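Local coordinates for protein lantibiotic dehydratase (Microbispora corallina, PDB 5EHK) that probably dehydrates serine and threonine residues of the precursor peptide of the lantibiotic NAI-107 in a tRNA-dependent manner, with glutamate supplied by glutamyl-tRNA, at residues D10-R15 and L374-P379; G945-L950 and D1033-Q1038; R1016-I1021 and Q1105-R1110. One frame throughout, in Å; residues are numbered along the deposited sequence.

Interaction 1 is buried between strands 6-17 and 366-379 and is apolar across its interface, whereas interactions 2 and 3 lie in the mainly helical end of the C-terminal region, are only partly buried, and depend on carboxylates, amides and a helix start or end. Interaction 1 is remote from both, with centres about 82 Å and 72 Å away. Interactions 2 and 3 have centres about 19 Å apart and alternate along the chain; they meet where Tyr948 CE1 packs 3.6 Å from Leu1020 CD1, and residues of both also touch helix 950-965.

Interaction 1 of 3, residues D10-R15 and L374-P379; sequences DVFMVR and LEVRLP
Strands 6-17 and 366-379 both pair with strand 147-155, antiparallel and parallel respectively, and the inner side chains of the two strands face one another. The axes of the short segments come within 9.0 Å and run at 131° to each other, so the link is made by side chains and not by backbone pairing.

The contact across the gap is apolar. Alternate residues point inward: Phe12 and Val14 from one strand, Leu374, Val376 and Leu378 from the other. Phe12 carries its ring in the crowded position between backbone N and carbonyl carbon (chi1 52°), and its tip meets Leu378 almost at a right angle, CZ lying 3.6 Å from Leu378 CD1. Val376 CG1 approaches the ring at its edge, 4.2 Å from Phe12 CE1, while Val14 CG2 of the same strand as Phe12 also lies at that ring's edge. Further along, Val14 CG1 sits 4.2 Å from Leu374 CD2. Ile786 touches both Phe12 and Leu378, and Phe154 packs edge-to-face with Phe12.

Within strand 366-379 the charged pair lies on the side turned away from strand 6-17. There Arg377 NE donates to Glu375 OE2 at 3.1 Å, a salt bridge between residues two apart; the carboxylate oxygen is met from above its plane, although the bond lies near the guanidinium plane. Asp10 and Arg15 form salt bridges with Arg383 and Glu785.

None of this charge enters the apolar interface, which implies that the two strands are joined by shape and exclusion of water.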
loop_
_atom_site.group_PDB
_atom_site.type_symbol
_atom_site.label_atom_id
_atom_site.label_comp_id
_atom_site.label_asym_id
_atom_site.label_seq_id
_atom_site.Cartn_x
_atom_site.Cartn_y
_atom_site.Cartn_z
ATOM N N ASP A 10 -10.802 18.549 -39.723
ATOM C CA ASP A 10 -11.863 18.688 -40.718
ATOM C C ASP A 10 -12.469 17.330 -41.018
ATOM O O ASP A 10 -13.691 17.201 -41.078
ATOM C CB ASP A 10 -11.329 19.232 -42.046
ATOM C CG ASP A 10 -10.958 20.693 -41.985
ATOM O OD1 ASP A 10 -11.390 21.389 -41.044
ATOM O OD2 ASP A 10 -10.265 21.148 -42.920
ATOM N N VAL A 11 -11.615 16.321 -41.210
ATOM C CA VAL A 11 -12.088 14.983 -41.556
ATOM C C VAL A 11 -12.128 14.117 -40.324
ATOM O O VAL A 11 -11.502 14.448 -39.310
ATOM C CB VAL A 11 -11.202 14.292 -42.600
ATOM C CG1 VAL A 11 -11.120 15.135 -43.855
ATOM C CG2 VAL A 11 -9.819 14.034 -42.031
ATOM N N PHE A 12 -12.865 13.014 -40.418
ATOM C CA PHE A 12 -12.963 12.056 -39.336
ATOM C C PHE A 12 -13.253 10.695 -39.911
ATOM O O PHE A 12 -13.613 10.599 -41.071
ATOM C CB PHE A 12 -14.021 12.468 -38.300
ATOM C CG PHE A 12 -15.378 12.786 -38.877
ATOM C CD1 PHE A 12 -16.183 11.782 -39.414
ATOM C CD2 PHE A 12 -15.869 14.085 -38.841
ATOM C CE1 PHE A 12 -17.430 12.070 -39.921
ATOM C CE2 PHE A 12 -17.115 14.376 -39.346
ATOM C CZ PHE A 12 -17.894 13.366 -39.889
ATOM N N MET A 13 -13.045 9.638 -39.126
ATOM C CA MET A 13 -13.301 8.283 -39.604
ATOM C C MET A 13 -14.639 7.799 -39.067
ATOM O O MET A 13 -15.108 8.282 -38.047
ATOM C CB MET A 13 -12.176 7.320 -39.213
ATOM C CG MET A 13 -12.221 5.983 -39.951
ATOM S SD MET A 13 -11.078 4.705 -39.363
ATOM C CE MET A 13 -11.840 4.223 -37.808
ATOM N N VAL A 14 -15.255 6.857 -39.769
ATOM C CA VAL A 14 -16.550 6.330 -39.379
ATOM C C VAL A 14 -16.399 4.837 -39.328
ATOM O O VAL A 14 -15.777 4.259 -40.223
ATOM C CB VAL A 14 -17.634 6.664 -40.416
ATOM C CG1 VAL A 14 -18.968 6.094 -39.981
ATOM C CG2 VAL A 14 -17.728 8.167 -40.608
ATOM N N ARG A 15 -16.893 4.226 -38.253
ATOM C CA ARG A 15 -16.959 2.771 -38.153
ATOM C C ARG A 15 -18.416 2.405 -38.261
ATOM O O ARG A 15 -19.261 3.082 -37.678
ATOM C CB ARG A 15 -16.450 2.264 -36.804
ATOM C CG ARG A 15 -15.212 2.927 -36.234
ATOM C CD ARG A 15 -14.851 2.265 -34.907
ATOM N NE ARG A 15 -13.595 2.763 -34.358
ATOM C CZ ARG A 15 -13.515 3.476 -33.238
ATOM N NH1 ARG A 15 -14.612 3.769 -32.540
ATOM N NH2 ARG A 15 -12.341 3.902 -32.815
ATOM N N LEU A 374 -20.425 4.603 -47.881
ATOM C CA LEU A 374 -21.217 5.469 -47.024
ATOM C C LEU A 374 -20.534 6.813 -47.013
ATOM O O LEU A 374 -19.329 6.923 -46.775
ATOM C CB LEU A 374 -21.301 4.906 -45.601
ATOM C CG LEU A 374 -21.992 5.634 -44.433
ATOM C CD1 LEU A 374 -23.522 5.681 -44.557
ATOM C CD2 LEU A 374 -21.596 4.969 -43.110
ATOM N N GLU A 375 -21.309 7.839 -47.306
ATOM C CA GLU A 375 -20.811 9.186 -47.217
ATOM C C GLU A 375 -21.473 9.849 -46.028
ATOM O O GLU A 375 -22.686 9.789 -45.865
ATOM C CB GLU A 375 -21.055 9.938 -48.521
ATOM C CG GLU A 375 -20.416 11.313 -48.558
ATOM C CD GLU A 375 -20.639 12.024 -49.886
ATOM O OE1 GLU A 375 -21.427 11.513 -50.725
ATOM O OE2 GLU A 375 -20.045 13.114 -50.066
ATOM N N VAL A 376 -20.656 10.416 -45.156
ATOM C CA VAL A 376 -21.176 11.094 -43.991
ATOM C C VAL A 376 -20.625 12.498 -43.891
ATOM O O VAL A 376 -19.415 12.718 -43.992
ATOM C CB VAL A 376 -20.876 10.330 -42.700
ATOM C CG1 VAL A 376 -21.261 11.178 -41.499
ATOM C CG2 VAL A 376 -21.638 9.016 -42.673
ATOM N N ARG A 377 -21.524 13.457 -43.723
ATOM C CA ARG A 377 -21.104 14.817 -43.475
ATOM C C ARG A 377 -21.871 15.367 -42.304
ATOM O O ARG A 377 -23.054 15.091 -42.142
ATOM C CB ARG A 377 -21.292 15.692 -44.712
ATOM C CG ARG A 377 -20.213 15.477 -45.742
ATOM C CD ARG A 377 -20.613 16.033 -47.078
ATOM N NE ARG A 377 -19.744 15.518 -48.129
ATOM C CZ ARG A 377 -18.717 16.187 -48.632
ATOM N NH1 ARG A 377 -18.440 17.407 -48.184
ATOM N NH2 ARG A 377 -17.976 15.640 -49.584
ATOM N N LEU A 378 -21.192 16.134 -41.470
ATOM C CA LEU A 378 -21.852 16.679 -40.307
ATOM C C LEU A 378 -21.581 18.173 -40.272
ATOM O O LEU A 378 -20.496 18.619 -40.628
ATOM C CB LEU A 378 -21.332 16.003 -39.036
ATOM C CG LEU A 378 -21.399 14.483 -38.900
ATOM C CD1 LEU A 378 -20.622 14.081 -37.657
ATOM C CD2 LEU A 378 -22.844 13.985 -38.797
ATOM N N PRO A 379 -22.587 18.956 -39.869
ATOM C CA PRO A 379 -22.472 20.412 -39.849
ATOM C C PRO A 379 -21.528 20.853 -38.755
ATOM O O PRO A 379 -21.186 20.063 -37.882
ATOM C CB PRO A 379 -23.887 20.858 -39.499
ATOM C CG PRO A 379 -24.433 19.745 -38.691
ATOM C CD PRO A 379 -23.905 18.511 -39.385
#

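Interaction 2 of 3, residues G945-L950 and D1033-Q1038; sequences GFRYTL and DEDGCQ
Two aspartates at the start of helix 1034-1042, the N-cap Asp1033 and Asp1035 in the first turn, receive the loop between helices 920-942 and 950-965, each from a different direction. Asp1033 and Arg947 reach toward each other tip to tip, forming a salt bridge of 2.6 Å between Arg947 NE and Asp1033 OD2. The Arg947 chain bends at chi2 and chi3 to get there; the guanidinium plane is turned 78° from the carboxylate, and OD2 lies over one guanidinium face. Tyr948 also comes tip to tip with this carboxylate, its OH lying 2.6 Å from Asp1033 OD2.

Asp1035 is approached alongside by Phe946. Ring and carboxylate run past each other in opposite directions, their planes only 24° apart, with Phe946 CD1 3.2 Å from Asp1035 OD2. The same oxygen uses its anti lone pair to accept from Arg947 N at 3.0 Å, in a fairly straight bond. Tyr948 crosses Asp1035 obliquely and turns its ring edge to the helix, placing CE2 3.4 Å from Gly1036 N. Leu940 and Val953 touch Phe946 from the two neighbouring helices.

As the N-cap, Asp1033 accepts from Asp1035 N through OD1 at 3.2 Å, leaving OD2 to face the loop. The two carboxylates thus lie at the positive end of a helix, which, together with Arg947, would be expected to favour their ionised form and fasten the loop electrostatically.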
loop_
_atom_site.group_PDB
_atom_site.type_symbol
_atom_site.label_atom_id
_atom_site.label_comp_id
_atom_site.label_asym_id
_atom_site.label_seq_id
_atom_site.Cartn_x
_atom_site.Cartn_y
_atom_site.Cartn_z
ATOM N N GLY A 945 20.457 19.885 32.776
ATOM C CA GLY A 945 20.666 21.294 33.034
ATOM C C GLY A 945 21.230 22.090 31.879
ATOM O O GLY A 945 21.202 23.329 31.908
ATOM N N PHE A 946 21.777 21.391 30.886
ATOM C CA PHE A 946 22.262 22.058 29.678
ATOM C C PHE A 946 21.123 22.905 29.132
ATOM O O PHE A 946 20.019 22.406 28.906
ATOM C CB PHE A 946 22.781 21.055 28.637
ATOM C CG PHE A 946 23.471 21.699 27.468
ATOM C CD1 PHE A 946 24.700 22.306 27.615
ATOM C CD2 PHE A 946 22.883 21.694 26.219
ATOM C CE1 PHE A 946 25.321 22.907 26.546
ATOM C CE2 PHE A 946 23.505 22.291 25.150
ATOM C CZ PHE A 946 24.730 22.897 25.317
ATOM N N ARG A 947 21.392 24.191 28.955
ATOM C CA ARG A 947 20.322 25.151 28.733
ATOM C C ARG A 947 19.667 24.960 27.392
ATOM O O ARG A 947 18.445 25.058 27.262
ATOM C CB ARG A 947 20.870 26.568 28.811
ATOM C CG ARG A 947 22.053 26.721 29.752
ATOM C CD ARG A 947 22.039 28.088 30.367
ATOM N NE ARG A 947 21.366 29.016 29.461
ATOM C CZ ARG A 947 20.981 30.243 29.791
ATOM N NH1 ARG A 947 21.210 30.702 31.021
ATOM N NH2 ARG A 947 20.368 31.006 28.885
ATOM N N TYR A 948 20.486 24.647 26.397
ATOM C CA TYR A 948 20.042 24.679 25.019
ATOM C C TYR A 948 19.476 23.346 24.539
ATOM O O TYR A 948 19.947 22.274 24.908
ATOM C CB TYR A 948 21.199 25.118 24.136
ATOM C CG TYR A 948 21.790 26.443 24.537
ATOM C CD1 TYR A 948 21.132 27.636 24.263
ATOM C CD2 TYR A 948 23.010 26.501 25.187
ATOM C CE1 TYR A 948 21.679 28.850 24.626
ATOM C CE2 TYR A 948 23.563 27.709 25.559
ATOM C CZ TYR A 948 22.896 28.881 25.275
ATOM O OH TYR A 948 23.461 30.081 25.644
ATOM N N THR A 949 18.431 23.431 23.729
ATOM C CA THR A 949 17.842 22.250 23.134
ATOM C C THR A 949 18.672 21.825 21.925
ATOM O O THR A 949 19.557 22.543 21.481
ATOM C CB THR A 949 16.401 22.530 22.669
ATOM O OG1 THR A 949 16.419 23.564 21.676
ATOM C CG2 THR A 949 15.528 22.974 23.846
ATOM N N LEU A 950 18.378 20.651 21.395
ATOM C CA LEU A 950 19.014 20.185 20.184
ATOM C C LEU A 950 18.709 21.101 19.008
ATOM O O LEU A 950 19.590 21.402 18.221
ATOM C CB LEU A 950 18.548 18.766 19.880
ATOM C CG LEU A 950 19.488 17.830 19.128
ATOM C CD1 LEU A 950 20.893 17.835 19.719
ATOM C CD2 LEU A 950 18.910 16.434 19.163
ATOM N N ASP A 1033 26.902 32.797 28.278
ATOM C CA ASP A 1033 26.612 31.493 28.862
ATOM C C ASP A 1033 27.858 30.605 28.887
ATOM O O ASP A 1033 28.674 30.661 27.971
ATOM C CB ASP A 1033 25.552 30.846 27.982
ATOM C CG ASP A 1033 24.665 29.900 28.731
ATOM O OD1 ASP A 1033 25.096 29.357 29.771
ATOM O OD2 ASP A 1033 23.524 29.704 28.264
ATOM N N GLU A 1034 28.025 29.806 29.939
ATOM C CA GLU A 1034 29.099 28.810 29.962
ATOM C C GLU A 1034 28.748 27.706 28.969
ATOM O O GLU A 1034 29.600 27.234 28.215
ATOM C CB GLU A 1034 29.335 28.244 31.365
ATOM C CG GLU A 1034 30.494 27.255 31.441
ATOM C CD GLU A 1034 30.826 26.821 32.875
ATOM O OE1 GLU A 1034 30.158 27.301 33.821
ATOM O OE2 GLU A 1034 31.760 25.999 33.057
ATOM N N ASP A 1035 27.482 27.302 28.976
ATOM C CA ASP A 1035 26.990 26.324 28.020
ATOM C C ASP A 1035 27.152 26.822 26.583
ATOM O O ASP A 1035 27.523 26.050 25.695
ATOM C CB ASP A 1035 25.523 25.990 28.291
ATOM C CG ASP A 1035 25.336 25.126 29.528
ATOM O OD1 ASP A 1035 26.325 24.887 30.259
ATOM O OD2 ASP A 1035 24.196 24.669 29.758
ATOM N N GLY A 1036 26.879 28.106 26.358
ATOM C CA GLY A 1036 26.965 28.681 25.026
ATOM C C GLY A 1036 28.376 28.659 24.473
ATOM O O GLY A 1036 28.592 28.514 23.261
ATOM N N CYS A 1037 29.342 28.823 25.369
ATOM C CA CYS A 1037 30.747 28.758 25.003
ATOM C C CYS A 1037 31.121 27.352 24.564
ATOM O O CYS A 1037 31.814 27.168 23.565
ATOM C CB CYS A 1037 31.623 29.210 26.174
ATOM S SG CYS A 1037 31.774 30.994 26.252
ATOM N N GLN A 1038 30.651 26.360 25.318
ATOM C CA GLN A 1038 30.966 24.977 25.025
ATOM C C GLN A 1038 30.364 24.558 23.691
ATOM O O GLN A 1038 30.861 23.650 23.018
ATOM C CB GLN A 1038 30.524 24.044 26.146
ATOM C CG GLN A 1038 31.469 23.961 27.331
ATOM C CD GLN A 1038 30.988 22.961 28.389
ATOM O OE1 GLN A 1038 29.840 23.005 28.852
ATOM N NE2 GLN A 1038 31.861 22.030 28.746
#

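Interaction 3 of 3, residues R1016-I1021 and Q1105-R1110; sequences RWQKLI and QDNLNR
Gln1018 O is the atom held by the clearest bond of this contact, and one hydrogen bond crosses to it: Asn1107 ND2 donates at 3.0 Å, in the carbonyl plane and on a lone pair, with an N-H...O angle of 155°. The arrangement is a helix-helix packing in the mainly helical end of the C-terminal region, joining the last turns of helices 1014-1020 and 1090-1109. Asn1107 belongs to the second helix, and its amide stands perpendicular to that of Gln1018; ND2 points at the backbone carbonyl, while OD1 lies 3.2 Å from Gln1018 CB.

The Gln1018 side chain, extended beyond CG, crosses Asp1106 at about a right angle and lays its amide against Asp1106 CB, with NE2 3.3 Å from that carbon and 2.7 Å from Asp1106 OD2. NE2 makes a weak hydrogen bond to Tyr1010 OH. The other oxygen, Asp1106 OD1, forms a salt bridge with Arg1003, which probably keeps the carboxylate ionised. Trp1017 on helix 1014-1020 and Ile1021 just past its end touch Ala1103, extending the packing.

At the exposed end of the contact Arg1110 bends at chi3 and folds back over its own helix, so that Asn1107 OD1 lies 3.3 Å above the plane of the Arg1110 guanidinium, off-centre, near its margin.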
loop_
_atom_site.group_PDB
_atom_site.type_symbol
_atom_site.label_atom_id
_atom_site.label_comp_id
_atom_site.label_asym_id
_atom_site.label_seq_id
_atom_site.Cartn_x
_atom_site.Cartn_y
_atom_site.Cartn_z
ATOM N N ARG A 1016 13.965 36.714 20.503
ATOM C CA ARG A 1016 14.852 35.722 21.102
ATOM C C ARG A 1016 15.907 35.283 20.110
ATOM O O ARG A 1016 17.099 35.547 20.281
ATOM C CB ARG A 1016 14.062 34.493 21.583
ATOM C CG ARG A 1016 14.949 33.331 22.056
ATOM C CD ARG A 1016 14.160 32.124 22.573
ATOM N NE ARG A 1016 13.438 32.456 23.798
ATOM C CZ ARG A 1016 14.017 32.621 24.989
ATOM N NH1 ARG A 1016 15.330 32.477 25.115
ATOM N NH2 ARG A 1016 13.289 32.927 26.055
ATOM N N TRP A 1017 15.435 34.664 19.037
ATOM C CA TRP A 1017 16.298 34.027 18.059
ATOM C C TRP A 1017 17.321 34.963 17.447
ATOM O O TRP A 1017 18.444 34.555 17.142
ATOM C CB TRP A 1017 15.443 33.334 17.004
ATOM C CG TRP A 1017 14.561 32.303 17.633
ATOM C CD1 TRP A 1017 13.206 32.303 17.673
ATOM C CD2 TRP A 1017 14.984 31.123 18.333
ATOM N NE1 TRP A 1017 12.749 31.198 18.348
ATOM C CE2 TRP A 1017 13.820 30.455 18.763
ATOM C CE3 TRP A 1017 16.231 30.567 18.634
ATOM C CZ2 TRP A 1017 13.864 29.259 19.479
ATOM C CZ3 TRP A 1017 16.274 29.380 19.341
ATOM C CH2 TRP A 1017 15.097 28.739 19.756
ATOM N N GLN A 1018 16.940 36.218 17.266
ATOM C CA GLN A 1018 17.882 37.209 16.780
ATOM C C GLN A 1018 19.018 37.395 17.776
ATOM O O GLN A 1018 20.175 37.560 17.393
ATOM C CB GLN A 1018 17.163 38.527 16.560
ATOM C CG GLN A 1018 16.264 38.524 15.355
ATOM C CD GLN A 1018 15.252 39.641 15.413
ATOM O OE1 GLN A 1018 15.514 40.701 15.984
ATOM N NE2 GLN A 1018 14.083 39.409 14.825
ATOM N N LYS A 1019 18.683 37.343 19.060
ATOM C CA LYS A 1019 19.670 37.570 20.113
ATOM C C LYS A 1019 20.593 36.374 20.300
ATOM O O LYS A 1019 21.779 36.534 20.592
ATOM C CB LYS A 1019 18.967 37.911 21.432
ATOM C CG LYS A 1019 18.273 39.277 21.457
ATOM C CD LYS A 1019 17.382 39.406 22.692
ATOM C CE LYS A 1019 18.173 39.255 23.992
ATOM N NZ LYS A 1019 17.293 39.412 25.189
ATOM N N LEU A 1020 20.036 35.180 20.125
ATOM C CA LEU A 1020 20.780 33.930 20.291
ATOM C C LEU A 1020 21.654 33.621 19.066
ATOM O O LEU A 1020 22.860 33.401 19.188
ATOM C CB LEU A 1020 19.820 32.770 20.575
ATOM C CG LEU A 1020 20.397 31.412 20.967
ATOM C CD1 LEU A 1020 21.056 31.516 22.309
ATOM C CD2 LEU A 1020 19.319 30.348 20.993
ATOM N N ILE A 1021 21.038 33.600 17.890
ATOM C CA ILE A 1021 21.729 33.193 16.680
ATOM C C ILE A 1021 22.259 34.406 15.936
ATOM O O ILE A 1021 21.616 34.898 15.014
ATOM C CB ILE A 1021 20.796 32.359 15.769
ATOM C CG1 ILE A 1021 20.173 31.204 16.559
ATOM C CG2 ILE A 1021 21.544 31.817 14.558
ATOM C CD1 ILE A 1021 18.941 30.650 15.917
ATOM N N GLN A 1105 18.720 36.905 9.041
ATOM C CA GLN A 1105 18.134 37.880 8.125
ATOM C C GLN A 1105 17.697 39.148 8.861
ATOM O O GLN A 1105 17.986 40.261 8.418
ATOM C CB GLN A 1105 16.987 37.276 7.308
ATOM C CG GLN A 1105 17.455 36.542 6.047
ATOM C CD GLN A 1105 16.324 35.856 5.294
ATOM O OE1 GLN A 1105 15.220 35.674 5.821
ATOM N NE2 GLN A 1105 16.597 35.476 4.047
ATOM N N ASP A 1106 16.990 38.971 9.973
ATOM C CA ASP A 1106 16.548 40.101 10.788
ATOM C C ASP A 1106 17.712 40.881 11.391
ATOM O O ASP A 1106 17.660 42.105 11.466
ATOM C CB ASP A 1106 15.613 39.650 11.916
ATOM C CG ASP A 1106 14.279 39.145 11.407
ATOM O OD1 ASP A 1106 14.037 39.207 10.177
ATOM O OD2 ASP A 1106 13.469 38.688 12.247
ATOM N N ASN A 1107 18.761 40.185 11.824
ATOM C CA ASN A 1107 19.950 40.873 12.328
ATOM C C ASN A 1107 20.602 41.726 11.256
ATOM O O ASN A 1107 21.245 42.716 11.555
ATOM C CB ASN A 1107 20.977 39.897 12.925
ATOM C CG ASN A 1107 20.504 39.255 14.225
ATOM O OD1 ASN A 1107 19.604 39.750 14.903
ATOM N ND2 ASN A 1107 21.130 38.150 14.582
ATOM N N LEU A 1108 20.429 41.338 10.005
ATOM C CA LEU A 1108 21.024 42.078 8.909
ATOM C C LEU A 1108 20.191 43.304 8.564
ATOM O O LEU A 1108 20.733 44.390 8.353
ATOM C CB LEU A 1108 21.176 41.177 7.684
ATOM C CG LEU A 1108 21.376 41.873 6.344
ATOM C CD1 LEU A 1108 22.574 41.302 5.630
ATOM C CD2 LEU A 1108 20.113 41.714 5.507
ATOM N N ASN A 1109 18.872 43.131 8.523
ATOM C CA ASN A 1109 17.960 44.242 8.279
ATOM C C ASN A 1109 18.005 45.261 9.411
ATOM O O ASN A 1109 18.049 46.466 9.162
ATOM C CB ASN A 1109 16.525 43.742 8.056
ATOM C CG ASN A 1109 16.370 42.950 6.762
ATOM O OD1 ASN A 1109 17.035 43.231 5.761
ATOM N ND2 ASN A 1109 15.505 41.937 6.786
ATOM N N ARG A 1110 18.040 44.765 10.650
ATOM C CA ARG A 1110 18.069 45.609 11.847
ATOM C C ARG A 1110 19.283 46.527 11.834
ATOM O O ARG A 1110 19.338 47.509 12.579
ATOM C CB ARG A 1110 18.125 44.744 13.110
ATOM C CG ARG A 1110 17.906 45.493 14.419
ATOM C CD ARG A 1110 18.054 44.562 15.606
ATOM N NE ARG A 1110 19.447 44.144 15.757
ATOM C CZ ARG A 1110 19.856 43.119 16.497
ATOM N NH1 ARG A 1110 18.978 42.364 17.144
ATOM N NH2 ARG A 1110 21.149 42.838 16.572
#